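Long-range contact in putative uronate isomerase (Thermotoga maritima, PDB 4NAR), which is of uncertain function but may be a lactate racemase or a related isomerase: residues 151-165 with 242-256. Numbering follows the deposited sequence.
Sequences TVPHESTGFSGGLKI and YEGFLRAYEKACELS. With SO4 (sulfate ion), chain C; ACT (acetate ion), chain E.
Phe159, Leu163 and Gly162 pack on one side of helix 241-259 in a buried, largely apolar contact, where the loop that follows strand 144-150 of the mixed sheet lies against the helix that follows strand 231-240. No direct hydrogen bond joins the two segments. Thr151 OG1 lies 3.3 Å from Ala252 CB, and that hydroxyl is hydrogen-bonded to Asn222. Cys253 presses on Phe159: its CB sits over one ring face, 4.1 Å from the centroid, while SG comes in obliquely to 3.4 Å from Phe159 CG, a Cys sulfur-aromatic contact. At the rim of the same ring, near its plane, Ser256 OG stands 3.1 Å from Phe159 CE1; that hydroxyl is hydrogen-bonded to His260. An alanine in place of Phe159 would probably open a gap beside Cys253 and strip Ser256 of its aromatic neighbour. Within the loop, 153-154 and 158-159 pair as a short, weakly bonded antiparallel hairpin whose turn faces away from the helix; His154 NE2 gives a nearly straight bond (177°) to a sulfate, and Gly161 N a hydrogen bond to an acetate. With CG anti to the backbone N (chi1 170°), Tyr249 brings its ring against the loop, its edge toward Ser160 O and CE1 3.8 Å from Phe159 CB; OH is hydrogen-bonded to Val195 O. Gly162 has positive phi, and a side chain there would run into Tyr249 CB. Leu163 lays CD2 over one face of Phe245, 3.8 Å from the ring centroid, and touches both Tyr242 CE1 and Leu246 CD1 with CD1, 3.7 Å from each. One water takes the N-H of Leu163 and returns a weak bond to Phe245 O.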
ATOM      1  N   THR A 151      -2.437   1.616   9.174  1.00 24.47           N
ATOM      2  CA  THR A 151      -3.776   1.607   8.578  1.00 26.55           C
ATOM      3  C   THR A 151      -4.221   2.976   8.069  1.00 25.42           C
ATOM      4  O   THR A 151      -4.234   3.969   8.815  1.00 18.40           O
ATOM      5  CB  THR A 151      -4.841   1.024   9.542  1.00 24.54           C
ATOM      6  OG1 THR A 151      -4.550  -0.358   9.811  1.00 26.12           O
ATOM      7  CG2 THR A 151      -6.239   1.148   8.949  1.00 12.57           C
ATOM      8  N   VAL A 152      -4.612   2.991   6.796  1.00 18.15           N
ATOM      9  CA  VAL A 152      -4.940   4.204   6.065  1.00 16.32           C
ATOM     10  C   VAL A 152      -5.865   3.765   4.921  1.00 13.14           C
ATOM     11  O   VAL A 152      -5.841   2.600   4.522  1.00 15.82           O
ATOM     12  CB  VAL A 152      -3.616   4.860   5.560  1.00 28.01           C
ATOM     13  CG1 VAL A 152      -3.716   5.364   4.125  1.00 25.07           C
ATOM     14  CG2 VAL A 152      -3.169   5.976   6.504  1.00 26.75           C
ATOM     15  N   PRO A 153      -6.720   4.667   4.413  1.00 21.36           N
ATOM     16  CA  PRO A 153      -7.598   4.212   3.324  1.00 18.29           C
ATOM     17  C   PRO A 153      -6.772   3.829   2.100  1.00 16.30           C
ATOM     18  O   PRO A 153      -5.796   4.518   1.801  1.00 14.01           O
ATOM     19  CB  PRO A 153      -8.447   5.444   3.010  1.00 17.69           C
ATOM     20  CG  PRO A 153      -8.338   6.315   4.229  1.00 19.08           C
ATOM     21  CD  PRO A 153      -6.976   6.070   4.789  1.00 27.36           C
ATOM     22  N   HIS A 154      -7.152   2.756   1.410  1.00 22.23           N
ATOM     23  CA  HIS A 154      -6.323   2.219   0.342  1.00 11.62           C
ATOM     24  C   HIS A 154      -7.135   1.832  -0.887  1.00 25.10           C
ATOM     25  O   HIS A 154      -8.234   1.254  -0.772  1.00 19.27           O
ATOM     26  CB  HIS A 154      -5.532   1.018   0.859  1.00 14.65           C
ATOM     27  CG  HIS A 154      -4.380   0.619  -0.020  1.00 19.23           C
ATOM     28  ND1 HIS A 154      -4.524  -0.223  -1.104  1.00 17.42           N
ATOM     29  CD2 HIS A 154      -3.060   0.925   0.050  1.00 16.71           C
ATOM     30  CE1 HIS A 154      -3.340  -0.414  -1.669  1.00 16.62           C
ATOM     31  NE2 HIS A 154      -2.438   0.271  -0.990  1.00 15.95           N
ATOM     32  N   GLU A 155      -6.564   2.141  -2.056  1.00 18.92           N
ATOM     33  CA  GLU A 155      -7.238   1.991  -3.344  1.00 19.26           C
ATOM     34  C   GLU A 155      -7.499   0.533  -3.761  1.00 21.19           C
ATOM     35  O   GLU A 155      -8.362   0.288  -4.618  1.00 16.51           O
ATOM     36  CB  GLU A 155      -6.418   2.677  -4.447  1.00 18.26           C
ATOM     37  CG  GLU A 155      -5.074   1.981  -4.737  1.00 21.25           C
ATOM     38  CD  GLU A 155      -3.974   2.349  -3.713  1.00 34.10           C
ATOM     39  OE1 GLU A 155      -4.268   3.064  -2.711  1.00 37.81           O
ATOM     40  OE2 GLU A 155      -2.801   1.934  -3.909  1.00 33.18           O
ATOM     41  N   SER A 156      -6.750  -0.415  -3.189  1.00 12.19           N
ATOM     42  CA  SER A 156      -6.889  -1.834  -3.555  1.00 19.57           C
ATOM     43  C   SER A 156      -7.436  -2.710  -2.420  1.00 19.19           C
ATOM     44  O   SER A 156      -8.058  -3.742  -2.675  1.00 16.73           O
ATOM     45  CB  SER A 156      -5.559  -2.440  -4.038  1.00 25.49           C
ATOM     46  OG  SER A 156      -5.055  -1.766  -5.179  1.00 41.10           O
ATOM     47  N   THR A 157      -7.194  -2.317  -1.175  1.00 16.06           N
ATOM     48  CA  THR A 157      -7.612  -3.147  -0.043  1.00 17.63           C
ATOM     49  C   THR A 157      -8.587  -2.464   0.920  1.00 16.75           C
ATOM     50  O   THR A 157      -8.667  -2.855   2.084  1.00 17.73           O
ATOM     51  CB  THR A 157      -6.391  -3.633   0.767  1.00 18.15           C
ATOM     52  OG1 THR A 157      -5.684  -2.495   1.293  1.00 17.96           O
ATOM     53  CG2 THR A 157      -5.455  -4.455  -0.123  1.00 24.01           C
ATOM     54  N   GLY A 158      -9.305  -1.442   0.441  1.00 21.19           N
ATOM     55  CA  GLY A 158     -10.208  -0.654   1.275  1.00 14.78           C
ATOM     56  C   GLY A 158      -9.434   0.177   2.280  1.00 12.42           C
ATOM     57  O   GLY A 158      -9.487   1.411   2.270  1.00 19.32           O
ATOM     58  N   PHE A 159      -8.709  -0.505   3.158  1.00 15.54           N
ATOM     59  CA  PHE A 159      -7.794   0.133   4.099  1.00 15.22           C
ATOM     60  C   PHE A 159      -6.479  -0.636   4.034  1.00 18.02           C
ATOM     61  O   PHE A 159      -6.478  -1.801   3.629  1.00 16.67           O
ATOM     62  CB  PHE A 159      -8.359   0.069   5.531  1.00 18.97           C
ATOM     63  CG  PHE A 159      -9.474   1.057   5.788  1.00 22.92           C
ATOM     64  CD1 PHE A 159      -9.179   2.365   6.192  1.00 18.42           C
ATOM     65  CD2 PHE A 159     -10.821   0.697   5.592  1.00 20.49           C
ATOM     66  CE1 PHE A 159     -10.206   3.302   6.413  1.00 18.70           C
ATOM     67  CE2 PHE A 159     -11.860   1.636   5.818  1.00 18.94           C
ATOM     68  CZ  PHE A 159     -11.548   2.937   6.224  1.00 14.23           C
ATOM     69  N   SER A 160      -5.370  -0.004   4.425  1.00 14.79           N
ATOM     70  CA  SER A 160      -4.098  -0.726   4.576  1.00 20.04           C
ATOM     71  C   SER A 160      -3.972  -1.246   6.007  1.00 17.21           C
ATOM     72  O   SER A 160      -4.844  -0.996   6.842  1.00 20.86           O
ATOM     73  CB  SER A 160      -2.903   0.175   4.263  1.00 17.65           C
ATOM     74  OG  SER A 160      -2.920   1.319   5.107  1.00 21.14           O
ATOM     75  N   GLY A 161      -2.894  -1.969   6.296  1.00 18.31           N
ATOM     76  CA  GLY A 161      -2.671  -2.474   7.642  1.00 17.93           C
ATOM     77  C   GLY A 161      -3.139  -3.901   7.840  1.00 15.80           C
ATOM     78  O   GLY A 161      -3.639  -4.548   6.908  1.00 14.13           O
ATOM     79  N   GLY A 162      -2.987  -4.393   9.063  1.00 18.10           N
ATOM     80  CA  GLY A 162      -3.275  -5.788   9.331  1.00 25.49           C
ATOM     81  C   GLY A 162      -2.567  -6.721   8.357  1.00 22.66           C
ATOM     82  O   GLY A 162      -1.374  -6.546   8.061  1.00 12.00           O
ATOM     83  N   LEU A 163      -3.308  -7.700   7.839  1.00 19.69           N
ATOM     84  CA  LEU A 163      -2.708  -8.723   6.990  1.00 15.51           C
ATOM     85  C   LEU A 163      -2.191  -8.188   5.642  1.00 19.31           C
ATOM     86  O   LEU A 163      -1.534  -8.919   4.887  1.00 18.97           O
ATOM     87  CB  LEU A 163      -3.685  -9.883   6.802  1.00 13.86           C
ATOM     88  CG  LEU A 163      -3.919 -10.633   8.120  1.00 16.96           C
ATOM     89  CD1 LEU A 163      -5.153 -11.558   8.029  1.00 15.35           C
ATOM     90  CD2 LEU A 163      -2.644 -11.420   8.504  1.00 11.39           C
ATOM     91  N   LYS A 164      -2.456  -6.916   5.340  1.00 13.90           N
ATOM     92  CA  LYS A 164      -1.915  -6.359   4.108  1.00 18.86           C
ATOM     93  C   LYS A 164      -0.372  -6.345   4.150  1.00 25.24           C
ATOM     94  O   LYS A 164       0.298  -6.414   3.112  1.00 20.87           O
ATOM     95  CB  LYS A 164      -2.464  -4.963   3.800  1.00 21.91           C
ATOM     96  CG  LYS A 164      -2.198  -4.553   2.339  1.00 25.13           C
ATOM     97  CD  LYS A 164      -2.041  -3.028   2.154  1.00 28.29           C
ATOM     98  CE  LYS A 164      -1.835  -2.635   0.665  1.00 31.06           C
ATOM     99  NZ  LYS A 164      -0.381  -2.557   0.271  1.00 32.65           N
ATOM    100  N   ILE A 165       0.191  -6.278   5.352  1.00 20.23           N
ATOM    101  CA  ILE A 165       1.629  -6.369   5.476  1.00 16.11           C
ATOM    102  C   ILE A 165       2.157  -7.757   5.079  1.00 18.08           C
ATOM    103  O   ILE A 165       3.312  -7.887   4.661  1.00 19.43           O
ATOM    104  CB  ILE A 165       2.105  -5.996   6.886  1.00 20.30           C
ATOM    105  CG1 ILE A 165       3.637  -5.877   6.907  1.00 18.71           C
ATOM    106  CG2 ILE A 165       1.615  -7.010   7.908  1.00 14.47           C
ATOM    107  CD1 ILE A 165       4.178  -5.061   8.080  1.00 20.82           C
ATOM    108  N   TYR A 242      -3.453 -14.747  13.997  1.00 24.38           N
ATOM    109  CA  TYR A 242      -4.360 -14.429  12.901  1.00 16.07           C
ATOM    110  C   TYR A 242      -5.560 -13.599  13.366  1.00 19.31           C
ATOM    111  O   TYR A 242      -5.811 -12.502  12.837  1.00 21.55           O
ATOM    112  CB  TYR A 242      -4.814 -15.727  12.221  1.00 16.23           C
ATOM    113  CG  TYR A 242      -5.840 -15.542  11.121  1.00 19.75           C
ATOM    114  CD1 TYR A 242      -5.455 -15.116   9.851  1.00 15.88           C
ATOM    115  CD2 TYR A 242      -7.198 -15.824  11.343  1.00 18.18           C
ATOM    116  CE1 TYR A 242      -6.397 -14.944   8.826  1.00 15.41           C
ATOM    117  CE2 TYR A 242      -8.154 -15.658  10.315  1.00 14.96           C
ATOM    118  CZ  TYR A 242      -7.742 -15.213   9.066  1.00 20.77           C
ATOM    119  OH  TYR A 242      -8.669 -15.052   8.058  1.00 23.34           O
ATOM    120  N   GLU A 243      -6.292 -14.117  14.355  1.00 17.59           N
ATOM    121  CA  GLU A 243      -7.500 -13.445  14.852  1.00 23.95           C
ATOM    122  C   GLU A 243      -7.169 -12.066  15.414  1.00 20.36           C
ATOM    123  O   GLU A 243      -8.000 -11.146  15.361  1.00 23.22           O
ATOM    124  CB  GLU A 243      -8.205 -14.279  15.938  1.00 25.51           C
ATOM    125  CG  GLU A 243      -8.671 -15.649  15.486  1.00 30.70           C
ATOM    126  CD  GLU A 243      -9.872 -15.584  14.535  1.00 38.94           C
ATOM    127  OE1 GLU A 243     -10.413 -14.459  14.317  1.00 34.95           O
ATOM    128  OE2 GLU A 243     -10.275 -16.662  14.009  1.00 28.98           O
ATOM    129  N   GLY A 244      -5.964 -11.931  15.969  1.00 17.70           N
ATOM    130  CA  GLY A 244      -5.514 -10.654  16.479  1.00 17.49           C
ATOM    131  C   GLY A 244      -5.383  -9.638  15.362  1.00 22.11           C
ATOM    132  O   GLY A 244      -5.752  -8.458  15.529  1.00 24.08           O
ATOM    133  N   PHE A 245      -4.854 -10.093  14.225  1.00 18.36           N
ATOM    134  CA  PHE A 245      -4.645  -9.227  13.074  1.00 18.46           C
ATOM    135  C   PHE A 245      -5.987  -8.651  12.640  1.00 25.71           C
ATOM    136  O   PHE A 245      -6.098  -7.456  12.344  1.00 26.39           O
ATOM    137  CB  PHE A 245      -4.047 -10.024  11.918  1.00 17.36           C
ATOM    138  CG  PHE A 245      -2.571  -9.840  11.746  1.00 23.97           C
ATOM    139  CD1 PHE A 245      -1.665 -10.729  12.323  1.00 29.30           C
ATOM    140  CD2 PHE A 245      -2.081  -8.785  10.975  1.00 26.81           C
ATOM    141  CE1 PHE A 245      -0.299 -10.558  12.147  1.00 26.22           C
ATOM    142  CE2 PHE A 245      -0.709  -8.608  10.790  1.00 20.30           C
ATOM    143  CZ  PHE A 245       0.179  -9.498  11.366  1.00 22.34           C
ATOM    144  N   LEU A 246      -6.992  -9.526  12.590  1.00 22.44           N
ATOM    145  CA  LEU A 246      -8.367  -9.152  12.252  1.00 22.64           C
ATOM    146  C   LEU A 246      -8.957  -8.104  13.213  1.00 20.85           C
ATOM    147  O   LEU A 246      -9.513  -7.099  12.768  1.00 25.72           O
ATOM    148  CB  LEU A 246      -9.255 -10.406  12.189  1.00 17.03           C
ATOM    149  CG  LEU A 246      -9.426 -11.063  10.806  1.00 26.38           C
ATOM    150  CD1 LEU A 246      -8.225 -10.842   9.891  1.00 20.24           C
ATOM    151  CD2 LEU A 246      -9.723 -12.565  10.909  1.00 27.24           C
ATOM    152  N   ARG A 247      -8.828  -8.336  14.520  1.00 20.06           N
ATOM    153  CA  ARG A 247      -9.336  -7.392  15.527  1.00 20.51           C
ATOM    154  C   ARG A 247      -8.654  -6.015  15.448  1.00 23.88           C
ATOM    155  O   ARG A 247      -9.322  -4.979  15.376  1.00 21.07           O
ATOM    156  CB  ARG A 247      -9.153  -7.959  16.938  1.00 16.68           C
ATOM    157  CG  ARG A 247     -10.063  -9.148  17.283  1.00 21.39           C
ATOM    158  CD  ARG A 247      -9.935  -9.508  18.770  1.00 21.78           C
ATOM    159  NE  ARG A 247      -8.596 -10.011  19.072  1.00 17.47           N
ATOM    160  CZ  ARG A 247      -8.267 -11.301  19.047  1.00 20.84           C
ATOM    161  NH1 ARG A 247      -9.188 -12.217  18.757  1.00 20.30           N
ATOM    162  NH2 ARG A 247      -7.025 -11.684  19.321  1.00 19.90           N
ATOM    163  N   ALA A 248      -7.320  -6.026  15.473  1.00 25.10           N
ATOM    164  CA  ALA A 248      -6.524  -4.799  15.408  1.00 21.97           C
ATOM    165  C   ALA A 248      -6.819  -3.996  14.143  1.00 20.15           C
ATOM    166  O   ALA A 248      -6.913  -2.755  14.198  1.00 21.02           O
ATOM    167  CB  ALA A 248      -5.022  -5.113  15.516  1.00 13.59           C
ATOM    168  N   TYR A 249      -6.981  -4.701  13.020  1.00 18.28           N
ATOM    169  CA  TYR A 249      -7.349  -4.076  11.734  1.00 19.13           C
ATOM    170  C   TYR A 249      -8.722  -3.406  11.766  1.00 19.92           C
ATOM    171  O   TYR A 249      -8.902  -2.323  11.198  1.00 18.44           O
ATOM    172  CB  TYR A 249      -7.318  -5.104  10.588  1.00 17.85           C
ATOM    173  CG  TYR A 249      -7.918  -4.629   9.270  1.00 14.81           C
ATOM    174  CD1 TYR A 249      -7.264  -3.693   8.484  1.00 13.22           C
ATOM    175  CD2 TYR A 249      -9.134  -5.124   8.821  1.00 19.41           C
ATOM    176  CE1 TYR A 249      -7.803  -3.260   7.279  1.00 21.26           C
ATOM    177  CE2 TYR A 249      -9.689  -4.700   7.615  1.00 16.87           C
ATOM    178  CZ  TYR A 249      -9.019  -3.771   6.845  1.00 22.04           C
ATOM    179  OH  TYR A 249      -9.571  -3.352   5.644  1.00 17.30           O
ATOM    180  N   GLU A 250      -9.694  -4.058  12.404  1.00 18.55           N
ATOM    181  CA  GLU A 250     -11.049  -3.510  12.471  1.00 21.64           C
ATOM    182  C   GLU A 250     -11.105  -2.260  13.349  1.00 23.72           C
ATOM    183  O   GLU A 250     -11.754  -1.262  13.009  1.00 21.97           O
ATOM    184  CB  GLU A 250     -12.046  -4.566  12.949  1.00 23.39           C
ATOM    185  CG  GLU A 250     -12.546  -5.426  11.812  1.00 49.29           C
ATOM    186  CD  GLU A 250     -13.088  -6.779  12.269  1.00 72.25           C
ATOM    187  OE1 GLU A 250     -12.977  -7.112  13.482  1.00 77.12           O
ATOM    188  OE2 GLU A 250     -13.627  -7.511  11.402  1.00 78.63           O
ATOM    189  N   LYS A 251     -10.413  -2.313  14.479  1.00 16.68           N
ATOM    190  CA  LYS A 251     -10.309  -1.147  15.328  1.00 24.01           C
ATOM    191  C   LYS A 251      -9.606  -0.034  14.571  1.00 23.32           C
ATOM    192  O   LYS A 251     -10.064   1.117  14.589  1.00 28.19           O
ATOM    193  CB  LYS A 251      -9.557  -1.477  16.613  1.00 25.88           C
ATOM    194  CG  LYS A 251     -10.479  -1.722  17.805  1.00 44.96           C
ATOM    195  CD  LYS A 251     -10.413  -3.188  18.272  1.00 59.46           C
ATOM    196  CE  LYS A 251     -10.810  -3.347  19.755  1.00 64.63           C
ATOM    197  NZ  LYS A 251     -10.449  -4.713  20.290  1.00 63.21           N
ATOM    198  N   ALA A 252      -8.498  -0.382  13.913  1.00 18.81           N
ATOM    199  CA  ALA A 252      -7.730   0.582  13.130  1.00 20.08           C
ATOM    200  C   ALA A 252      -8.606   1.308  12.115  1.00 18.73           C
ATOM    201  O   ALA A 252      -8.562   2.536  12.015  1.00 20.88           O
ATOM    202  CB  ALA A 252      -6.581  -0.106  12.416  1.00 21.15           C
ATOM    203  N   CYS A 253      -9.401   0.546  11.367  1.00 21.39           N
ATOM    204  CA  CYS A 253     -10.243   1.117  10.315  1.00 21.76           C
ATOM    205  C   CYS A 253     -11.292   2.105  10.849  1.00 24.57           C
ATOM    206  O   CYS A 253     -11.597   3.119  10.200  1.00 21.61           O
ATOM    207  CB  CYS A 253     -10.946  -0.001   9.548  1.00 22.90           C
ATOM    208  SG  CYS A 253      -9.849  -0.987   8.506  1.00 18.45           S
ATOM    209  N   GLU A 254     -11.843   1.797  12.022  1.00 18.73           N
ATOM    210  CA  GLU A 254     -12.813   2.677  12.665  1.00 24.22           C
ATOM    211  C   GLU A 254     -12.191   4.030  13.016  1.00 27.44           C
ATOM    212  O   GLU A 254     -12.822   5.067  12.832  1.00 31.68           O
ATOM    213  CB  GLU A 254     -13.428   2.020  13.905  1.00 28.31           C
ATOM    214  CG  GLU A 254     -14.550   2.842  14.525  1.00 54.42           C
ATOM    215  CD  GLU A 254     -15.505   3.443  13.470  1.00 68.91           C
ATOM    216  OE1 GLU A 254     -16.175   2.660  12.747  1.00 73.43           O
ATOM    217  OE2 GLU A 254     -15.586   4.696  13.364  1.00 69.51           O
ATOM    218  N   LEU A 255     -10.944   4.026  13.485  1.00 28.96           N
ATOM    219  CA  LEU A 255     -10.268   5.281  13.798  1.00 29.09           C
ATOM    220  C   LEU A 255      -9.872   6.017  12.520  1.00 32.69           C
ATOM    221  O   LEU A 255     -10.170   7.217  12.368  1.00 28.92           O
ATOM    222  CB  LEU A 255      -9.046   5.067  14.699  1.00 25.56           C
ATOM    223  CG  LEU A 255      -8.390   6.402  15.100  1.00 27.75           C
ATOM    224  CD1 LEU A 255      -9.407   7.340  15.774  1.00 17.72           C
ATOM    225  CD2 LEU A 255      -7.154   6.213  15.981  1.00 20.88           C
ATOM    226  N   SER A 256      -9.219   5.290  11.606  1.00 29.88           N
ATOM    227  CA  SER A 256      -8.844   5.832  10.294  1.00 26.52           C
ATOM    228  C   SER A 256     -10.028   6.441   9.529  1.00 27.99           C
ATOM    229  O   SER A 256      -9.896   7.503   8.913  1.00 27.34           O
ATOM    230  CB  SER A 256      -8.158   4.762   9.434  1.00 22.38           C
ATOM    231  OG  SER A 256      -8.257   5.073   8.044  1.00 22.59           O
TER
HETATM  232  S   SO4 C 502       0.898   0.791  -0.181  1.00 48.68           S
HETATM  233  O1  SO4 C 502       0.189   0.154   0.949  1.00 44.25           O
HETATM  234  O2  SO4 C 502       2.314   0.379  -0.166  1.00 52.22           O
HETATM  235  O3  SO4 C 502       0.321   0.420  -1.484  1.00 38.65           O
HETATM  236  O4  SO4 C 502       0.801   2.242   0.007  1.00 60.25           O
HETATM  237  C   ACT E 504       0.870  -2.327   5.368  1.00 20.89           C
HETATM  238  O   ACT E 504      -0.237  -2.219   4.810  1.00 31.92           O
HETATM  239  OXT ACT E 504       0.864  -2.038   6.577  1.00 16.88           O
HETATM  240  CH3 ACT E 504       2.097  -2.769   4.616  1.00 37.02           C
HETATM  241  O   HOH W   1      -5.950  -7.811   9.037  1.00 14.09           O